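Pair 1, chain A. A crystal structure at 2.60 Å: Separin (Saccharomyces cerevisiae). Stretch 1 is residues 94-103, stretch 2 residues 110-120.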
# COMPACT_ATOMS: atom_id res chain seq x y z
N ALA A 94 3.00 -65.84 -21.49
CA ALA A 94 3.31 -64.78 -22.40
C ALA A 94 2.09 -63.99 -22.69
O ALA A 94 2.13 -62.81 -22.79
CB ALA A 94 3.88 -65.35 -23.67
N SER A 95 0.99 -64.68 -22.86
CA SER A 95 -0.28 -64.06 -23.15
C SER A 95 -0.71 -63.06 -22.05
O SER A 95 -1.11 -61.92 -22.33
CB SER A 95 -1.34 -65.14 -23.33
OG SER A 95 -2.54 -64.60 -23.86
N SER A 96 -0.62 -63.48 -20.79
CA SER A 96 -1.12 -62.59 -19.77
C SER A 96 -0.07 -61.49 -19.48
O SER A 96 -0.42 -60.43 -18.97
CB SER A 96 -1.51 -63.38 -18.52
OG SER A 96 -0.41 -64.06 -17.99
N GLU A 97 1.18 -61.74 -19.86
CA GLU A 97 2.20 -60.69 -19.84
C GLU A 97 1.91 -59.55 -20.82
O GLU A 97 2.20 -58.39 -20.52
CB GLU A 97 3.58 -61.26 -20.15
CG GLU A 97 4.26 -61.91 -18.98
CD GLU A 97 4.59 -60.92 -17.91
OE1 GLU A 97 4.68 -59.70 -18.22
OE2 GLU A 97 4.77 -61.36 -16.75
N ILE A 98 1.35 -59.89 -21.98
CA ILE A 98 0.95 -58.91 -22.99
C ILE A 98 -0.13 -58.00 -22.43
O ILE A 98 -0.03 -56.76 -22.46
CB ILE A 98 0.43 -59.61 -24.28
CG1 ILE A 98 1.59 -60.21 -25.09
CG2 ILE A 98 -0.43 -58.68 -25.13
CD1 ILE A 98 1.22 -60.65 -26.49
N ILE A 99 -1.18 -58.63 -21.91
CA ILE A 99 -2.27 -57.94 -21.24
C ILE A 99 -1.77 -57.03 -20.09
O ILE A 99 -2.19 -55.88 -19.99
CB ILE A 99 -3.30 -58.98 -20.74
CG1 ILE A 99 -4.02 -59.55 -21.96
CG2 ILE A 99 -4.29 -58.38 -19.76
CD1 ILE A 99 -4.81 -60.83 -21.70
N PHE A 100 -0.86 -57.55 -19.27
CA PHE A 100 -0.22 -56.82 -18.19
C PHE A 100 0.50 -55.57 -18.70
O PHE A 100 0.29 -54.48 -18.19
CB PHE A 100 0.74 -57.75 -17.45
CG PHE A 100 1.48 -57.11 -16.30
CD1 PHE A 100 0.84 -56.25 -15.42
CD2 PHE A 100 2.82 -57.43 -16.06
CE1 PHE A 100 1.54 -55.68 -14.33
CE2 PHE A 100 3.52 -56.87 -14.98
CZ PHE A 100 2.87 -55.99 -14.12
N LEU A 101 1.31 -55.75 -19.74
CA LEU A 101 2.05 -54.66 -20.37
C LEU A 101 1.08 -53.56 -20.83
O LEU A 101 1.34 -52.34 -20.64
CB LEU A 101 2.88 -55.18 -21.56
CG LEU A 101 3.81 -54.20 -22.29
CD1 LEU A 101 5.00 -54.91 -22.93
CD2 LEU A 101 3.07 -53.35 -23.34
N PHE A 102 -0.02 -53.98 -21.43
CA PHE A 102 -0.98 -53.05 -21.98
C PHE A 102 -1.74 -52.32 -20.89
O PHE A 102 -1.94 -51.11 -20.97
CB PHE A 102 -1.96 -53.77 -22.88
CG PHE A 102 -2.92 -52.86 -23.56
CD1 PHE A 102 -2.61 -52.31 -24.79
CD2 PHE A 102 -4.15 -52.57 -23.00
CE1 PHE A 102 -3.50 -51.48 -25.44
CE2 PHE A 102 -5.05 -51.74 -23.65
CZ PHE A 102 -4.72 -51.19 -24.87
N ASN A 103 -2.15 -53.06 -19.86
CA ASN A 103 -2.95 -52.49 -18.79
C ASN A 103 -2.18 -51.43 -18.00
O ASN A 103 -2.76 -50.47 -17.53
CB ASN A 103 -3.47 -53.58 -17.88
CG ASN A 103 -4.64 -54.31 -18.46
OD1 ASN A 103 -5.29 -53.83 -19.40
ND2 ASN A 103 -4.94 -55.47 -17.92
N ALA A 110 -7.47 -54.31 -20.69
CA ALA A 110 -7.75 -55.51 -21.47
C ALA A 110 -7.85 -56.70 -20.54
O ALA A 110 -7.15 -56.75 -19.52
CB ALA A 110 -6.66 -55.73 -22.52
N HIS A 111 -8.73 -57.63 -20.86
CA HIS A 111 -8.73 -58.86 -20.10
C HIS A 111 -8.87 -60.07 -21.02
O HIS A 111 -9.33 -61.14 -20.61
CB HIS A 111 -9.83 -58.83 -19.02
CG HIS A 111 -11.14 -58.30 -19.49
ND1 HIS A 111 -11.55 -57.01 -19.23
CD2 HIS A 111 -12.15 -58.89 -20.18
CE1 HIS A 111 -12.75 -56.82 -19.75
NE2 HIS A 111 -13.14 -57.95 -20.34
N SER A 112 -8.44 -59.88 -22.26
CA SER A 112 -8.26 -60.94 -23.24
C SER A 112 -7.35 -60.43 -24.35
O SER A 112 -7.11 -59.22 -24.48
CB SER A 112 -9.60 -61.40 -23.82
OG SER A 112 -10.13 -60.47 -24.75
N LEU A 113 -6.85 -61.35 -25.18
CA LEU A 113 -6.01 -60.93 -26.29
C LEU A 113 -6.84 -60.18 -27.32
O LEU A 113 -6.33 -59.40 -28.11
CB LEU A 113 -5.30 -62.13 -26.91
CG LEU A 113 -4.13 -62.71 -26.12
CD1 LEU A 113 -3.38 -63.77 -26.95
CD2 LEU A 113 -3.18 -61.60 -25.67
N LYS A 114 -8.15 -60.40 -27.29
CA LYS A 114 -9.05 -59.78 -28.24
C LYS A 114 -9.09 -58.28 -28.00
O LYS A 114 -9.22 -57.49 -28.94
CB LYS A 114 -10.45 -60.41 -28.12
CG LYS A 114 -11.59 -59.62 -28.72
CD LYS A 114 -12.67 -59.45 -27.67
CE LYS A 114 -13.89 -58.72 -28.18
NZ LYS A 114 -14.82 -58.45 -27.04
N ASN A 115 -8.95 -57.89 -26.74
CA ASN A 115 -8.93 -56.49 -26.35
C ASN A 115 -7.64 -55.77 -26.82
O ASN A 115 -7.68 -54.62 -27.24
CB ASN A 115 -9.08 -56.36 -24.82
CG ASN A 115 -10.48 -56.78 -24.31
OD1 ASN A 115 -11.50 -56.58 -24.98
ND2 ASN A 115 -10.52 -57.32 -23.10
N ILE A 116 -6.50 -56.47 -26.74
CA ILE A 116 -5.25 -56.03 -27.34
C ILE A 116 -5.40 -55.78 -28.84
O ILE A 116 -5.13 -54.67 -29.32
CB ILE A 116 -4.14 -57.09 -27.13
CG1 ILE A 116 -3.91 -57.33 -25.63
CG2 ILE A 116 -2.85 -56.70 -27.85
CD1 ILE A 116 -3.75 -56.06 -24.79
N LEU A 117 -5.85 -56.80 -29.55
CA LEU A 117 -6.03 -56.75 -31.00
C LEU A 117 -6.85 -55.56 -31.49
O LEU A 117 -6.49 -54.94 -32.48
CB LEU A 117 -6.69 -58.05 -31.49
CG LEU A 117 -5.82 -59.30 -31.39
CD1 LEU A 117 -6.60 -60.53 -31.78
CD2 LEU A 117 -4.58 -59.15 -32.25
N LEU A 118 -7.95 -55.23 -30.84
CA LEU A 118 -8.76 -54.12 -31.32
C LEU A 118 -8.51 -52.81 -30.54
O LEU A 118 -9.34 -51.90 -30.56
CB LEU A 118 -10.24 -54.50 -31.29
CG LEU A 118 -10.61 -55.81 -32.00
CD1 LEU A 118 -12.11 -56.04 -32.04
CD2 LEU A 118 -10.07 -55.86 -33.41
N ALA A 119 -7.37 -52.68 -29.87
CA ALA A 119 -7.02 -51.42 -29.21
C ALA A 119 -6.67 -50.34 -30.21
O ALA A 119 -5.90 -50.57 -31.14
CB ALA A 119 -5.87 -51.61 -28.25
N ASP A 120 -7.21 -49.15 -30.01
CA ASP A 120 -6.82 -48.02 -30.83
C ASP A 120 -5.40 -47.55 -30.55
O ASP A 120 -4.86 -47.77 -29.46
CB ASP A 120 -7.78 -46.87 -30.62
CG ASP A 120 -8.98 -46.97 -31.49
OD1 ASP A 120 -8.82 -46.75 -32.71
OD2 ASP A 120 -10.07 -47.28 -30.98

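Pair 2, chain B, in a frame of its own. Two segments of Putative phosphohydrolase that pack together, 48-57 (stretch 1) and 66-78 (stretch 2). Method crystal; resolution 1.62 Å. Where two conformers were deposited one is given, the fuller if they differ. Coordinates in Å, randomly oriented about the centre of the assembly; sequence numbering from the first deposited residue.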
# COMPACT_ATOMS: atom_id res chain seq x y z
N LEU B 48 8.28 8.57 15.58
CA LEU B 48 8.21 7.58 14.52
C LEU B 48 8.70 6.20 15.02
O LEU B 48 8.10 5.18 14.66
CB LEU B 48 8.99 8.05 13.29
CG LEU B 48 8.92 7.19 12.05
CD1 LEU B 48 9.08 8.11 10.80
CD2 LEU B 48 10.00 6.12 12.12
N SER B 49 9.77 6.16 15.81
CA SER B 49 10.25 4.88 16.39
C SER B 49 9.17 4.17 17.23
O SER B 49 9.01 2.95 17.14
CB SER B 49 11.48 5.08 17.27
OG SER B 49 12.60 5.46 16.48
N ALA B 50 8.45 4.94 18.05
CA ALA B 50 7.36 4.40 18.87
C ALA B 50 6.29 3.80 17.98
O ALA B 50 5.75 2.74 18.30
CB ALA B 50 6.75 5.47 19.77
N ARG B 51 5.99 4.47 16.87
CA ARG B 51 5.00 3.97 15.91
C ARG B 51 5.48 2.67 15.29
O ARG B 51 4.69 1.73 15.13
CB ARG B 51 4.70 5.02 14.83
CG ARG B 51 3.60 4.58 13.84
CD ARG B 51 3.38 5.60 12.72
NE ARG B 51 3.21 6.93 13.31
CZ ARG B 51 3.93 8.02 13.02
NH1 ARG B 51 4.92 8.05 12.09
NH2 ARG B 51 3.64 9.12 13.69
N VAL B 52 6.76 2.61 14.93
CA VAL B 52 7.34 1.37 14.38
C VAL B 52 7.15 0.22 15.36
O VAL B 52 6.71 -0.89 15.00
CB VAL B 52 8.83 1.56 14.02
CG1 VAL B 52 9.49 0.26 13.65
CG2 VAL B 52 8.94 2.56 12.90
N LEU B 53 7.46 0.47 16.63
CA LEU B 53 7.36 -0.59 17.61
C LEU B 53 5.91 -1.02 17.89
O LEU B 53 5.66 -2.20 18.12
CB LEU B 53 8.07 -0.17 18.91
CG LEU B 53 9.59 -0.11 18.83
CD1 LEU B 53 10.19 0.41 20.15
CD2 LEU B 53 10.21 -1.47 18.46
N ARG B 54 4.96 -0.09 17.86
CA ARG B 54 3.55 -0.47 17.97
C ARG B 54 3.11 -1.38 16.84
O ARG B 54 2.33 -2.33 17.06
CB ARG B 54 2.66 0.76 17.97
CG ARG B 54 2.73 1.57 19.28
CD ARG B 54 1.52 2.46 19.45
NE ARG B 54 1.39 3.49 18.41
CZ ARG B 54 2.12 4.62 18.36
NH1 ARG B 54 3.06 4.86 19.26
NH2 ARG B 54 1.90 5.52 17.41
N LEU B 55 3.57 -1.08 15.63
CA LEU B 55 3.29 -1.96 14.49
C LEU B 55 3.97 -3.30 14.68
O LEU B 55 3.37 -4.34 14.37
CB LEU B 55 3.74 -1.33 13.17
CG LEU B 55 2.95 -0.10 12.74
CD1 LEU B 55 3.48 0.40 11.40
CD2 LEU B 55 1.46 -0.36 12.63
N ALA B 56 5.19 -3.29 15.19
CA ALA B 56 5.95 -4.51 15.39
C ALA B 56 5.34 -5.37 16.49
O ALA B 56 5.53 -6.58 16.48
CB ALA B 56 7.38 -4.21 15.73
N ASN B 57 4.63 -4.76 17.44
CA ASN B 57 3.96 -5.52 18.49
C ASN B 57 2.52 -5.98 18.19
O ASN B 57 1.88 -6.57 19.04
CB ASN B 57 4.02 -4.73 19.81
CG ASN B 57 5.44 -4.64 20.35
OD1 ASN B 57 6.12 -5.65 20.52
ND2 ASN B 57 5.90 -3.42 20.63
N GLU B 66 7.94 -9.78 22.53
CA GLU B 66 7.36 -8.43 22.59
C GLU B 66 8.48 -7.37 22.65
O GLU B 66 9.07 -7.15 23.72
CB GLU B 66 6.42 -8.33 23.80
CG GLU B 66 5.39 -7.17 23.73
CD GLU B 66 5.84 -5.87 24.39
OE1 GLU B 66 6.86 -5.88 25.11
OE2 GLU B 66 5.16 -4.84 24.20
N VAL B 67 8.76 -6.72 21.52
CA VAL B 67 9.89 -5.77 21.42
C VAL B 67 9.57 -4.40 22.02
O VAL B 67 8.50 -3.83 21.78
CB VAL B 67 10.41 -5.55 19.96
CG1 VAL B 67 11.10 -6.81 19.44
CG2 VAL B 67 9.31 -5.09 19.03
N GLY B 68 10.53 -3.89 22.79
CA GLY B 68 10.41 -2.59 23.47
C GLY B 68 11.36 -1.54 22.93
O GLY B 68 11.20 -0.36 23.23
N THR B 69 12.37 -1.95 22.15
CA THR B 69 13.27 -1.00 21.50
C THR B 69 13.53 -1.41 20.04
O THR B 69 13.29 -2.54 19.65
CB THR B 69 14.62 -0.88 22.24
OG1 THR B 69 15.44 -2.00 21.92
CG2 THR B 69 14.43 -0.76 23.77
N ILE B 70 14.04 -0.45 19.27
CA ILE B 70 14.45 -0.69 17.88
C ILE B 70 15.64 -1.67 17.81
O ILE B 70 15.67 -2.55 16.95
CB ILE B 70 14.84 0.63 17.17
CG1 ILE B 70 13.62 1.56 17.04
CG2 ILE B 70 15.48 0.35 15.80
CD1 ILE B 70 12.48 1.01 16.14
N ASP B 71 16.62 -1.49 18.69
CA ASP B 71 17.76 -2.42 18.77
C ASP B 71 17.24 -3.84 18.93
O ASP B 71 17.73 -4.79 18.31
CB ASP B 71 18.67 -2.09 19.96
CG ASP B 71 19.44 -0.79 19.79
OD1 ASP B 71 19.56 -0.27 18.65
OD2 ASP B 71 19.96 -0.30 20.83
N ASP B 72 16.22 -3.96 19.77
CA ASP B 72 15.50 -5.20 20.03
C ASP B 72 14.85 -5.73 18.76
O ASP B 72 15.09 -6.87 18.37
CB ASP B 72 14.40 -4.93 21.05
CG ASP B 72 14.43 -5.88 22.18
OD1 ASP B 72 13.98 -7.04 21.96
OD2 ASP B 72 14.88 -5.47 23.29
N ALA B 73 14.02 -4.90 18.13
CA ALA B 73 13.34 -5.29 16.89
C ALA B 73 14.32 -5.76 15.80
O ALA B 73 14.05 -6.74 15.12
CB ALA B 73 12.49 -4.13 16.37
N VAL B 74 15.47 -5.10 15.66
CA VAL B 74 16.46 -5.51 14.64
C VAL B 74 16.83 -6.98 14.81
O VAL B 74 16.97 -7.72 13.83
CB VAL B 74 17.75 -4.64 14.69
CG1 VAL B 74 18.81 -5.17 13.71
CG2 VAL B 74 17.44 -3.21 14.38
N VAL B 75 16.98 -7.39 16.07
CA VAL B 75 17.30 -8.77 16.41
C VAL B 75 16.07 -9.69 16.40
O VAL B 75 16.12 -10.77 15.83
CB VAL B 75 18.01 -8.85 17.78
CG1 VAL B 75 18.31 -10.30 18.13
CG2 VAL B 75 19.29 -8.00 17.75
N ARG B 76 14.97 -9.28 17.03
CA ARG B 76 13.76 -10.13 17.07
C ARG B 76 13.10 -10.32 15.69
O ARG B 76 12.66 -11.41 15.37
CB ARG B 76 12.74 -9.57 18.07
N LEU B 77 13.04 -9.28 14.85
CA LEU B 77 12.29 -9.37 13.59
C LEU B 77 13.16 -9.45 12.34
O LEU B 77 12.68 -9.86 11.29
CB LEU B 77 11.32 -8.19 13.45
CG LEU B 77 10.24 -8.09 14.52
CD1 LEU B 77 9.44 -6.81 14.37
CD2 LEU B 77 9.33 -9.30 14.46
N GLY B 78 14.42 -9.04 12.44
CA GLY B 78 15.32 -9.02 11.30
C GLY B 78 15.17 -7.68 10.60
O GLY B 78 14.13 -7.02 10.74

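A helix that ends, a connection, and a second helix set obliquely against the first is a common backbone arrangement, and separin (pair 1) and a putative phosphohydrolase (pair 2) illustrate how different side chains can furnish it. Fourteen central residues superpose with an RMSD of 0.6 Å over N, CA and C. In each pair the two helices run in broadly the same direction, at 50° with a closest axial approach of 9.9 Å in pair 1 and at 34° with 10.6 Å in pair 2. The match is tightest along the first helix and into the start of the second, and it loosens further on: A:Ser112 and B:Thr69 lie 0.5 Å apart at CA, A:Ile116 and B:Ala73 1.2 Å, A:Ala119 and B:Arg76 2.0 Å.

Two features agree in chemistry as well as in place. The first is the asparagine A:Asn103, matched by B:Asn57, with side-chain centres 0.2 Å apart and chi1 in the m well in both. Each reaches across to the extended residue two positions before the N-cap of the second helix. In pair 1 the amide grips the backbone of A:Ala110 twice: A:Ala110 N donates to A:Asn103 OD1 at 2.6 Å, and A:Asn103 ND2 donates to A:Ala110 O at 3.0 Å. In pair 2 the second of these bonds recurs, from B:Asn57 ND2 to B:Val67 O at 2.9 Å, while B:Asn57 OD1 lies 3.0 Å from B:Val67 N. A side chain that addresses backbone atoms can do so whether the residue opposite is alanine or valine.

The second feature is the N-cap. A:Ser112 and B:Thr69 both adopt chi1 p and accept from backbone amides in the first turn of the helix. The threonine bond, B:Asp72 N to B:Thr69 OG1, is 3.0 Å long and well directed; A:Ser112 OG receives two weak bonds, from A:Lys114 N at 3.2 Å and A:Asn115 N at 3.5 Å.

Around these polar contacts the apolar packing is distributed differently. A:Ile99 and B:Leu53 occupy the same central position and cover the turn: A:Ile99 CG2 lies 3.3 Å from A:Ala110 O, and B:Leu53 CD1 lies 3.3 Å from B:Gly68 O. One turn into the second helix, A:Ile116 of pair 1 is matched by the small B:Ala73. The isoleucine extends CD1 to within 3.5 Å of A:Phe102 CB and CG1 to 3.8 Å from A:Ile98 CG2, whereas B:Ala73 CB is met by B:Leu53 CD2 at 4.1 Å.

A:Phe102, matched by B:Ala56, is again the larger residue in pair 1; the opposite exchange comes at A:Ala110, matched by the larger B:Val67. The phenyl ring places CD2 4.1 Å from A:Ala110 CB and CZ 3.6 Å from A:Ala119 CB. Where pair 2 has only a methyl group, B:Val67 CG2 approaches B:Ala56 CB to 3.9 Å, and B:Leu77 brings CD1 to 3.6 Å from that same CB. Large against small and small against large thus close similar gaps.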